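Local coordinates for CRISPR-associated endoribonuclease Cse3 (Thermus thermophilus, PDB 2Y8Y), which cleaves CRISPR transcripts as an endoribonuclease, producing crRNA that it retains after processing, at residues R133-G137 / G138-L142; L193-R197 / R198-P202. One frame throughout, in Å; residues are numbered along the deposited sequence.

Contact 1 (R133-G137 / G138-L142); sequences RLEEG and GFRLL. With nucleotides of chain B.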
# COMPACT_ATOMS: atom_id res chain seq x y z
N ARG A 133 -4.74 10.28 9.20
CA ARG A 133 -3.62 10.05 8.29
C ARG A 133 -3.82 10.80 6.98
O ARG A 133 -2.88 11.41 6.45
CB ARG A 133 -3.43 8.56 7.97
CG ARG A 133 -3.01 7.66 9.15
CD ARG A 133 -1.73 8.10 9.84
NE ARG A 133 -0.56 8.14 8.96
CZ ARG A 133 0.59 7.52 9.23
NH1 ARG A 133 0.72 6.76 10.31
NH2 ARG A 133 1.60 7.63 8.38
N LEU A 134 -5.03 10.74 6.44
CA LEU A 134 -5.28 11.39 5.15
C LEU A 134 -5.14 12.90 5.33
O LEU A 134 -4.50 13.57 4.52
CB LEU A 134 -6.68 11.04 4.62
CG LEU A 134 -6.81 9.61 4.10
CD1 LEU A 134 -8.24 9.34 3.66
CD2 LEU A 134 -5.84 9.35 2.96
N GLU A 135 -5.71 13.44 6.40
CA GLU A 135 -5.68 14.88 6.59
C GLU A 135 -4.25 15.38 6.80
O GLU A 135 -3.83 16.37 6.19
CB GLU A 135 -6.60 15.28 7.74
CG GLU A 135 -8.06 15.13 7.36
CD GLU A 135 -8.97 15.03 8.56
OE1 GLU A 135 -8.48 15.20 9.70
OE2 GLU A 135 -10.18 14.79 8.36
N GLU A 136 -3.47 14.69 7.63
CA GLU A 136 -2.10 15.15 7.84
C GLU A 136 -1.28 14.97 6.57
O GLU A 136 -0.28 15.67 6.37
CB GLU A 136 -1.44 14.43 9.02
CG GLU A 136 -1.18 12.98 8.81
CD GLU A 136 -0.51 12.33 10.02
OE1 GLU A 136 -0.38 13.01 11.06
OE2 GLU A 136 -0.10 11.16 9.90
N GLY A 137 -1.74 14.08 5.69
CA GLY A 137 -1.08 13.80 4.43
C GLY A 137 -1.57 14.57 3.22
O GLY A 137 -1.18 14.22 2.10
N GLY A 138 -2.41 15.58 3.41
CA GLY A 138 -2.80 16.44 2.30
C GLY A 138 -4.07 16.05 1.56
O GLY A 138 -4.37 16.63 0.51
N PHE A 139 -4.81 15.09 2.10
CA PHE A 139 -6.09 14.66 1.54
C PHE A 139 -7.19 14.89 2.58
O PHE A 139 -6.92 15.31 3.70
CB PHE A 139 -6.05 13.16 1.24
CG PHE A 139 -5.11 12.74 0.12
CD1 PHE A 139 -5.47 12.95 -1.21
CD2 PHE A 139 -3.92 12.07 0.39
CE1 PHE A 139 -4.64 12.53 -2.24
CE2 PHE A 139 -3.10 11.64 -0.64
CZ PHE A 139 -3.47 11.87 -1.95
N ARG A 140 -8.43 14.58 2.22
CA ARG A 140 -9.52 14.56 3.21
C ARG A 140 -10.59 13.62 2.70
O ARG A 140 -10.95 13.67 1.53
CB ARG A 140 -10.11 15.97 3.41
CG ARG A 140 -11.07 16.08 4.60
CD ARG A 140 -11.57 17.51 4.83
NE ARG A 140 -10.48 18.48 4.93
CZ ARG A 140 -10.35 19.54 4.14
NH1 ARG A 140 -11.24 19.75 3.18
NH2 ARG A 140 -9.33 20.37 4.29
N LEU A 141 -11.13 12.76 3.56
CA LEU A 141 -12.28 11.95 3.12
C LEU A 141 -13.44 12.83 2.69
O LEU A 141 -13.69 13.90 3.27
CB LEU A 141 -12.77 11.05 4.25
CG LEU A 141 -12.04 9.76 4.55
CD1 LEU A 141 -12.81 9.01 5.64
CD2 LEU A 141 -11.94 8.93 3.28
N LEU A 142 -14.19 12.39 1.69
CA LEU A 142 -15.43 13.06 1.32
C LEU A 142 -16.51 12.64 2.30
O LEU A 142 -16.43 11.57 2.89
CB LEU A 142 -15.86 12.68 -0.10
CG LEU A 142 -14.98 13.19 -1.24
CD1 LEU A 142 -15.68 13.01 -2.58
CD2 LEU A 142 -14.61 14.64 -1.02
P G B 14 1.49 9.36 13.01
OP1 G B 14 0.47 9.60 11.97
OP2 G B 14 1.42 8.10 13.79
O5' G B 14 2.94 9.51 12.41
C5' G B 14 3.29 10.67 11.66
C4' G B 14 4.77 10.74 11.42
O4' G B 14 5.48 10.85 12.68
C3' G B 14 5.40 9.53 10.78
O3' G B 14 5.14 9.44 9.39
C2' G B 14 6.86 9.73 11.12
O2' G B 14 7.42 10.78 10.33
C1' G B 14 6.74 10.21 12.56
N9 G B 14 6.77 9.07 13.48
C8 G B 14 5.71 8.41 14.08
N7 G B 14 6.12 7.37 14.77
C5 G B 14 7.50 7.33 14.58
C6 G B 14 8.47 6.42 15.07
O6 G B 14 8.32 5.43 15.79
N1 G B 14 9.75 6.75 14.61
C2 G B 14 10.05 7.82 13.79
N2 G B 14 11.33 7.98 13.46
N3 G B 14 9.14 8.68 13.34
C4 G B 14 7.90 8.37 13.77
P G B 15 5.03 8.01 8.68
OP1 G B 15 4.67 8.27 7.26
OP2 G B 15 4.15 7.15 9.49
O5' G B 15 6.52 7.45 8.76
C5' G B 15 7.55 8.04 8.00
C4' G B 15 8.89 7.44 8.32
O4' G B 15 9.18 7.56 9.74
C3' G B 15 9.03 5.95 8.08
O3' G B 15 9.11 5.61 6.71
C2' G B 15 10.30 5.66 8.86
O2' G B 15 11.43 6.21 8.21
C1' G B 15 10.03 6.49 10.13
N9 G B 15 9.34 5.66 11.13
C8 G B 15 8.00 5.62 11.47
N7 G B 15 7.75 4.69 12.36
C5 G B 15 8.97 4.08 12.59
C6 G B 15 9.31 3.01 13.44
O6 G B 15 8.58 2.37 14.19
N1 G B 15 10.67 2.70 13.37
C2 G B 15 11.58 3.33 12.56
N2 G B 15 12.84 2.89 12.62
N3 G B 15 11.27 4.34 11.76
C4 G B 15 9.95 4.65 11.83
O HOH W 1 -5.35 17.70 4.30
O HOH W 2 -10.14 12.87 6.32

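Contact 2 (L193-R197 / R198-P202); sequences LATLR and RGVGP. With nucleotides of chain B.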
# COMPACT_ATOMS: atom_id res chain seq x y z
N LEU A 193 1.00 14.34 -2.80
CA LEU A 193 1.94 13.59 -3.63
C LEU A 193 2.96 12.85 -2.75
O LEU A 193 3.24 11.66 -2.97
CB LEU A 193 2.65 14.52 -4.60
CG LEU A 193 3.67 13.80 -5.49
CD1 LEU A 193 3.00 12.74 -6.34
CD2 LEU A 193 4.37 14.84 -6.35
N ALA A 194 3.48 13.54 -1.75
CA ALA A 194 4.43 12.89 -0.83
C ALA A 194 3.79 11.69 -0.14
O ALA A 194 4.43 10.65 0.04
CB ALA A 194 4.95 13.89 0.19
N THR A 195 2.52 11.83 0.25
CA THR A 195 1.80 10.72 0.87
C THR A 195 1.70 9.52 -0.08
O THR A 195 1.93 8.38 0.34
CB THR A 195 0.41 11.18 1.32
OG1 THR A 195 0.57 12.21 2.30
CG2 THR A 195 -0.40 10.03 1.91
N LEU A 196 1.35 9.75 -1.34
CA LEU A 196 1.29 8.64 -2.30
C LEU A 196 2.64 7.95 -2.45
O LEU A 196 2.71 6.74 -2.56
CB LEU A 196 0.79 9.11 -3.67
CG LEU A 196 -0.62 9.67 -3.77
CD1 LEU A 196 -0.88 10.05 -5.21
CD2 LEU A 196 -1.65 8.63 -3.33
N ARG A 197 3.71 8.73 -2.50
CA ARG A 197 5.04 8.17 -2.68
C ARG A 197 5.55 7.43 -1.43
O ARG A 197 6.37 6.52 -1.55
CB ARG A 197 6.04 9.27 -3.06
CG ARG A 197 5.72 9.92 -4.41
CD ARG A 197 6.60 11.15 -4.69
NE ARG A 197 8.01 10.80 -4.76
CZ ARG A 197 8.62 10.29 -5.83
NH1 ARG A 197 7.94 10.07 -6.95
NH2 ARG A 197 9.90 10.00 -5.76
N ARG A 198 5.11 7.85 -0.25
CA ARG A 198 5.60 7.26 1.00
C ARG A 198 4.78 6.07 1.43
O ARG A 198 5.32 5.13 2.02
CB ARG A 198 5.56 8.30 2.12
CG ARG A 198 5.80 7.72 3.54
CD ARG A 198 7.17 7.04 3.69
NE ARG A 198 8.25 7.98 3.41
CZ ARG A 198 9.47 7.63 3.01
NH1 ARG A 198 9.79 6.35 2.85
NH2 ARG A 198 10.38 8.57 2.76
N GLY A 199 3.49 6.08 1.12
CA GLY A 199 2.60 5.10 1.70
C GLY A 199 2.07 5.58 3.04
O GLY A 199 2.52 6.60 3.57
N VAL A 200 1.11 4.83 3.58
CA VAL A 200 0.39 5.24 4.78
C VAL A 200 0.37 4.15 5.86
O VAL A 200 -0.33 3.13 5.74
CB VAL A 200 -1.06 5.62 4.44
CG1 VAL A 200 -1.80 6.09 5.69
CG2 VAL A 200 -1.07 6.72 3.38
N GLY A 201 1.11 4.38 6.94
CA GLY A 201 1.06 3.51 8.11
C GLY A 201 2.07 2.38 8.08
O GLY A 201 2.80 2.19 7.11
N PRO A 202 2.12 1.60 9.16
CA PRO A 202 3.10 0.52 9.31
C PRO A 202 2.82 -0.68 8.42
O PRO A 202 1.77 -0.76 7.77
CB PRO A 202 3.03 0.16 10.80
CG PRO A 202 1.76 0.75 11.32
CD PRO A 202 1.24 1.75 10.34
P G B 15 5.03 8.01 8.68
OP1 G B 15 4.67 8.27 7.26
OP2 G B 15 4.15 7.15 9.49
O5' G B 15 6.52 7.45 8.76
C5' G B 15 7.55 8.04 8.00
C4' G B 15 8.89 7.44 8.32
O4' G B 15 9.18 7.56 9.74
C3' G B 15 9.03 5.95 8.08
O3' G B 15 9.11 5.61 6.71
C2' G B 15 10.30 5.66 8.86
O2' G B 15 11.43 6.21 8.21
C1' G B 15 10.03 6.49 10.13
N9 G B 15 9.34 5.66 11.13
C8 G B 15 8.00 5.62 11.47
N7 G B 15 7.75 4.69 12.36
C5 G B 15 8.97 4.08 12.59
C6 G B 15 9.31 3.01 13.44
O6 G B 15 8.58 2.37 14.19
N1 G B 15 10.67 2.70 13.37
C2 G B 15 11.58 3.33 12.56
N2 G B 15 12.84 2.89 12.62
N3 G B 15 11.27 4.34 11.76
C4 G B 15 9.95 4.65 11.83
P G B 16 8.70 4.13 6.22
OP1 G B 16 8.75 4.16 4.74
OP2 G B 16 7.42 3.76 6.89
O5' G B 16 9.86 3.22 6.79
C5' G B 16 11.19 3.34 6.32
C4' G B 16 12.11 2.39 7.03
O4' G B 16 12.07 2.64 8.46
C3' G B 16 11.79 0.91 6.92
O3' G B 16 12.18 0.36 5.68
C2' G B 16 12.54 0.34 8.11
O2' G B 16 13.93 0.28 7.84
C1' G B 16 12.29 1.42 9.16
N9 G B 16 11.09 1.10 9.96
C8 G B 16 9.83 1.64 9.86
N7 G B 16 9.01 1.10 10.72
C5 G B 16 9.77 0.16 11.41
C6 G B 16 9.41 -0.73 12.46
O6 G B 16 8.31 -0.87 13.02
N1 G B 16 10.48 -1.50 12.86
C2 G B 16 11.75 -1.43 12.33
N2 G B 16 12.67 -2.26 12.86
N3 G B 16 12.10 -0.61 11.35
C4 G B 16 11.06 0.15 10.95

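Contact 1 (R133-G137 / G138-L142)
In Leu134 and Leu141 the first torsions (-73° and -80°) set CG anti to the carbonyl carbon, and from there CD1 of Leu134 meets CD2 of Leu141 at 3.7 Å, the two side chains crossing at about a right angle. Leu134 also packs on Phe139, CB to CB at 4.0 Å, while the Phe139 ring continues onto Leu184 and Val186 of strand 173-186. The backbone bonds identify a Schellman motif that ends helix 123-136: Phe139 N donates to Leu134 O at 2.9 Å and Gly138 N to Glu135 O at 3.2 Å, with Gly138, at positive phi (93°), as the C-prime residue. The turn passes directly into strand 139-144, and one water fastens it by donating to both Glu135 O and Phe139 O; a second links Glu135 OE2 to Leu141 N. Toward the RNA, Arg133 NH2 donates to OP2 of G15 of chain B at 2.8 Å, an oxygen at the guanidinium edge, whereas OP1 of G14 of chain B lies 3.0 Å above one face. Glu136 OE2 forms a salt bridge with Arg133 NE at 3.2 Å, but sits well out of the guanidinium plane, so no N-H points at it and any attraction is probably one of charge alone.

Contact 2 (L193-R197 / R198-P202)
The flat group that meets the RNA is the guanidinium of Arg198, whose side chain leaves the last turn of helix 189-198 with CB 3.3 Å from Ala194 O. OP1 of G16 and O3' of G15, both of chain B, approach its plane obliquely. NH1 makes a weak hydrogen bond to OP1 of G16 at 3.1 Å, and CD lies 3.4 Å from the same oxygen, so the approach involves the aliphatic arm as well as the charge. Two successive bends, at chi2 (60°) and chi3 (59°), curl the arm past OP1 of G16, so that CD and NH1 both come near it.

The backbone that carries it is the last turn of helix 189-198. Arg198 N donates to Ala194 O at 2.9 Å and Gly199 N to Thr195 O at 2.9 Å. A further, weak bond joins Arg198 N to Thr195 O at 3.3 Å. The Leu196 carbonyl is taken up by NE2 of Gln66. At Gly199 the chain leaves the helix with positive phi (87°), and the change of direction brings Val200 against Thr195, where the CG2 methyls of the two residues meet at 3.7 Å on obliquely crossing side chains. The other branch of Thr195 is polar: OG1 is hydrogen-bonded with Arg191 O and with Gly137 O. Both Thr195 and Val200 also touch Leu211 of strand 211-214, while Val200 pairs through its backbone with Gly209. This exit from the last helix of this ferredoxin-like protein into a glycine-rich segment before the final strand is consistent with the start of the glycine-rich loop of Cas6-type RAMP proteins, lying here beside the bound RNA.

Followed from the N terminus, the chain first reaches contact 1, which closes the tight turn from helix 123-136 into strand 139-144. It then runs through strands 147-148, 150-160 and 173-186 before helix 189-198, whose C-terminal exit is contact 2, leading toward strand 211-214. The two are in series: contact 1 is complete before contact 2 begins, so they neither nest nor cross. Their centres nevertheless lie only about 11 Å apart, and they touch directly. Arg133 CB packs on Val200 CG1 at 3.7 Å, and Phe139 CZ on Leu196 CD2 at 4.0 Å. Two helix ends thus lie side by side, Arg133 facing the phosphate of G15 and Arg198, through a weak bond, that of G16 of chain B.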